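Local structure of prephenate dehydratase (Arthrobacter aurescens, 3MWB) at residues Pro194-Ala199 against Asp252-Asp257. The protein probably catalyses the decarboxylating dehydration of prephenate to 3-phenylpyruvate in L-phenylalanine biosynthesis, and binds L-phenylalanine at its ACT domain. Numbering follows the deposited sequence.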
ATOM      1  N   PRO A 194     -16.330  14.622 -24.455  1.00 29.78           N
ATOM      2  CA  PRO A 194     -17.741  14.968 -24.393  1.00 30.58           C
ATOM      3  C   PRO A 194     -18.064  15.543 -23.005  1.00 30.61           C
ATOM      4  O   PRO A 194     -17.268  15.372 -22.069  1.00 30.18           O
ATOM      5  CB  PRO A 194     -18.423  13.623 -24.579  1.00 30.12           C
ATOM      6  CG  PRO A 194     -17.518  12.672 -23.956  1.00 29.50           C
ATOM      7  CD  PRO A 194     -16.105  13.178 -24.261  1.00 29.13           C
ATOM      8  N   GLU A 195     -19.206  16.202 -22.881  1.00 30.76           N
ATOM      9  CA  GLU A 195     -19.620  16.788 -21.619  1.00 31.18           C
ATOM     10  C   GLU A 195     -19.790  15.707 -20.549  1.00 29.38           C
ATOM     11  O   GLU A 195     -20.346  14.647 -20.821  1.00 29.26           O
ATOM     12  CB  GLU A 195     -20.891  17.609 -21.809  1.00 33.11           C
ATOM     13  CG  GLU A 195     -21.510  18.116 -20.517  1.00 36.02           C
ATOM     14  CD  GLU A 195     -22.390  19.320 -20.741  1.00 41.86           C
ATOM     15  OE1 GLU A 195     -23.635  19.180 -20.664  1.00 42.83           O
ATOM     16  OE2 GLU A 195     -21.829  20.409 -21.006  1.00 44.54           O
ATOM     17  N   ARG A 196     -19.271  15.955 -19.348  1.00 28.14           N
ATOM     18  CA  ARG A 196     -19.445  14.989 -18.242  1.00 27.23           C
ATOM     19  C   ARG A 196     -20.912  14.915 -17.815  1.00 27.51           C
ATOM     20  O   ARG A 196     -21.658  15.857 -18.041  1.00 28.06           O
ATOM     21  CB  ARG A 196     -18.553  15.333 -17.046  1.00 26.76           C
ATOM     22  CG  ARG A 196     -18.982  16.553 -16.249  1.00 28.75           C
ATOM     23  CD  ARG A 196     -17.797  17.050 -15.455  1.00 28.88           C
ATOM     24  NE  ARG A 196     -18.099  18.216 -14.628  1.00 30.91           N
ATOM     25  CZ  ARG A 196     -17.196  18.849 -13.888  1.00 33.65           C
ATOM     26  NH1 ARG A 196     -15.925  18.439 -13.876  1.00 32.77           N
ATOM     27  NH2 ARG A 196     -17.559  19.895 -13.159  1.00 35.19           N
ATOM     28  N   THR A 197     -21.306  13.795 -17.214  1.00 26.44           N
ATOM     29  CA  THR A 197     -22.715  13.531 -16.842  1.00 26.89           C
ATOM     30  C   THR A 197     -22.841  13.121 -15.372  1.00 26.24           C
ATOM     31  O   THR A 197     -23.947  13.008 -14.849  1.00 26.71           O
ATOM     32  CB  THR A 197     -23.317  12.335 -17.654  1.00 27.03           C
ATOM     33  OG1 THR A 197     -22.612  11.121 -17.315  1.00 26.04           O
ATOM     34  CG2 THR A 197     -23.267  12.577 -19.166  1.00 25.58           C
ATOM     35  N   GLY A 198     -21.710  12.855 -14.733  1.00 24.83           N
ATOM     36  CA  GLY A 198     -21.689  12.305 -13.360  1.00 25.58           C
ATOM     37  C   GLY A 198     -21.879  10.794 -13.333  1.00 25.58           C
ATOM     38  O   GLY A 198     -21.834  10.151 -12.267  1.00 24.25           O
ATOM     39  N   ALA A 199     -22.142  10.232 -14.518  1.00 25.40           N
ATOM     40  CA  ALA A 199     -22.269   8.792 -14.677  1.00 25.23           C
ATOM     41  C   ALA A 199     -21.399   8.368 -15.873  1.00 24.49           C
ATOM     42  O   ALA A 199     -21.890   7.858 -16.874  1.00 24.97           O
ATOM     43  CB  ALA A 199     -23.742   8.387 -14.859  1.00 25.19           C
ATOM     44  N   ASP A 252     -14.460   4.470 -13.080  1.00 20.12           N
ATOM     45  CA  ASP A 252     -15.660   5.317 -12.905  1.00 21.02           C
ATOM     46  C   ASP A 252     -15.234   6.768 -12.858  1.00 20.89           C
ATOM     47  O   ASP A 252     -14.388   7.148 -12.031  1.00 21.07           O
ATOM     48  CB  ASP A 252     -16.346   5.035 -11.576  1.00 22.01           C
ATOM     49  CG  ASP A 252     -17.022   3.680 -11.526  1.00 25.03           C
ATOM     50  OD1 ASP A 252     -17.086   2.989 -12.577  1.00 28.50           O
ATOM     51  OD2 ASP A 252     -17.522   3.319 -10.426  1.00 27.61           O
ATOM     52  N   GLY A 253     -15.807   7.595 -13.721  1.00 20.09           N
ATOM     53  CA  GLY A 253     -15.475   8.991 -13.694  1.00 19.64           C
ATOM     54  C   GLY A 253     -15.180   9.599 -15.036  1.00 20.14           C
ATOM     55  O   GLY A 253     -15.062   8.913 -16.067  1.00 19.39           O
ATOM     56  N   HIS A 254     -15.040  10.912 -15.016  1.00 19.90           N
ATOM     57  CA  HIS A 254     -14.762  11.669 -16.230  1.00 20.56           C
ATOM     58  C   HIS A 254     -13.417  12.370 -16.041  1.00 20.27           C
ATOM     59  O   HIS A 254     -13.113  12.830 -14.942  1.00 19.63           O
ATOM     60  CB  HIS A 254     -15.851  12.693 -16.405  1.00 20.17           C
ATOM     61  CG  HIS A 254     -15.763  13.462 -17.680  1.00 21.50           C
ATOM     62  ND1 HIS A 254     -16.509  13.140 -18.790  1.00 23.33           N
ATOM     63  CD2 HIS A 254     -15.059  14.569 -18.008  1.00 22.12           C
ATOM     64  CE1 HIS A 254     -16.266  14.016 -19.752  1.00 21.77           C
ATOM     65  NE2 HIS A 254     -15.386  14.892 -19.301  1.00 23.73           N
ATOM     66  N   ALA A 255     -12.624  12.459 -17.114  1.00 21.24           N
ATOM     67  CA  ALA A 255     -11.279  13.052 -17.050  1.00 21.79           C
ATOM     68  C   ALA A 255     -11.232  14.431 -16.362  1.00 22.66           C
ATOM     69  O   ALA A 255     -10.230  14.763 -15.725  1.00 22.85           O
ATOM     70  CB  ALA A 255     -10.665  13.133 -18.439  1.00 23.54           C
ATOM     71  N   THR A 256     -12.297  15.226 -16.501  1.00 23.32           N
ATOM     72  CA  THR A 256     -12.368  16.557 -15.861  1.00 23.78           C
ATOM     73  C   THR A 256     -12.632  16.552 -14.350  1.00 23.50           C
ATOM     74  O   THR A 256     -12.271  17.513 -13.666  1.00 25.12           O
ATOM     75  CB  THR A 256     -13.398  17.475 -16.516  1.00 24.30           C
ATOM     76  OG1 THR A 256     -14.713  16.974 -16.278  1.00 23.72           O
ATOM     77  CG2 THR A 256     -13.116  17.591 -17.999  1.00 25.25           C
ATOM     78  N   ASP A 257     -13.284  15.516 -13.832  1.00 22.26           N
ATOM     79  CA  ASP A 257     -13.403  15.342 -12.382  1.00 21.48           C
ATOM     80  C   ASP A 257     -12.006  15.446 -11.775  1.00 20.76           C
ATOM     81  O   ASP A 257     -11.067  14.811 -12.264  1.00 19.79           O
ATOM     82  CB  ASP A 257     -13.983  13.980 -12.050  1.00 21.15           C
ATOM     83  CG  ASP A 257     -15.375  13.780 -12.631  1.00 23.18           C
ATOM     84  OD1 ASP A 257     -16.126  14.763 -12.760  1.00 25.32           O
ATOM     85  OD2 ASP A 257     -15.706  12.639 -12.966  1.00 21.35           O
TER
HETATM   86  O   HOH W   1     -13.645  19.435 -12.611  1.00 26.96           O
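One face of the H254 imidazole carries R196 CB, which sits almost over the ring centre in a CH-pi contact, 3.5 Å from R196 CB to the centroid of the H254 ring and 14° off the ring normal. T256 CA lies at the rim of the same ring, in its plane. With CG anti to the backbone N (chi1 -175°), H254 places this atom 3.4 Å from R196 CB. The other flat group, the R196 guanidinium, is approached at its edge by T256: R196 NH1 donates a hydrogen bond to T256 OG1 at 3.1 Å, with the oxygen somewhat tilted from the guanidinium plane. In that plane a water takes a bond from R196 NH1 and passes one to T256 O, so R196 NH1 holds T256 OG1 directly and T256 O through the water. The chain of R196 is extended from CG to NE. Beyond it, R196 NH1 lies 3.8 Å from D257 OD1, a long salt bridge well out of the plane, in which charge alone acts. D257 is itself steadied by H254 N, which donates to D257 OD2 at 2.8 Å. An alanine in place of H254 would probably open a gap beneath R196 CB and cost it its CH-pi support, since the ring would be missing. L193 and S279 pack on H254 from the same chain, while L310 of the second subunit touches T256. The arrangement joins the linker leading into strand 200-207 to a type I beta turn, H254 to D257, which connects strand 245-252 to helix 258-270 of the ferredoxin-like ACT domain.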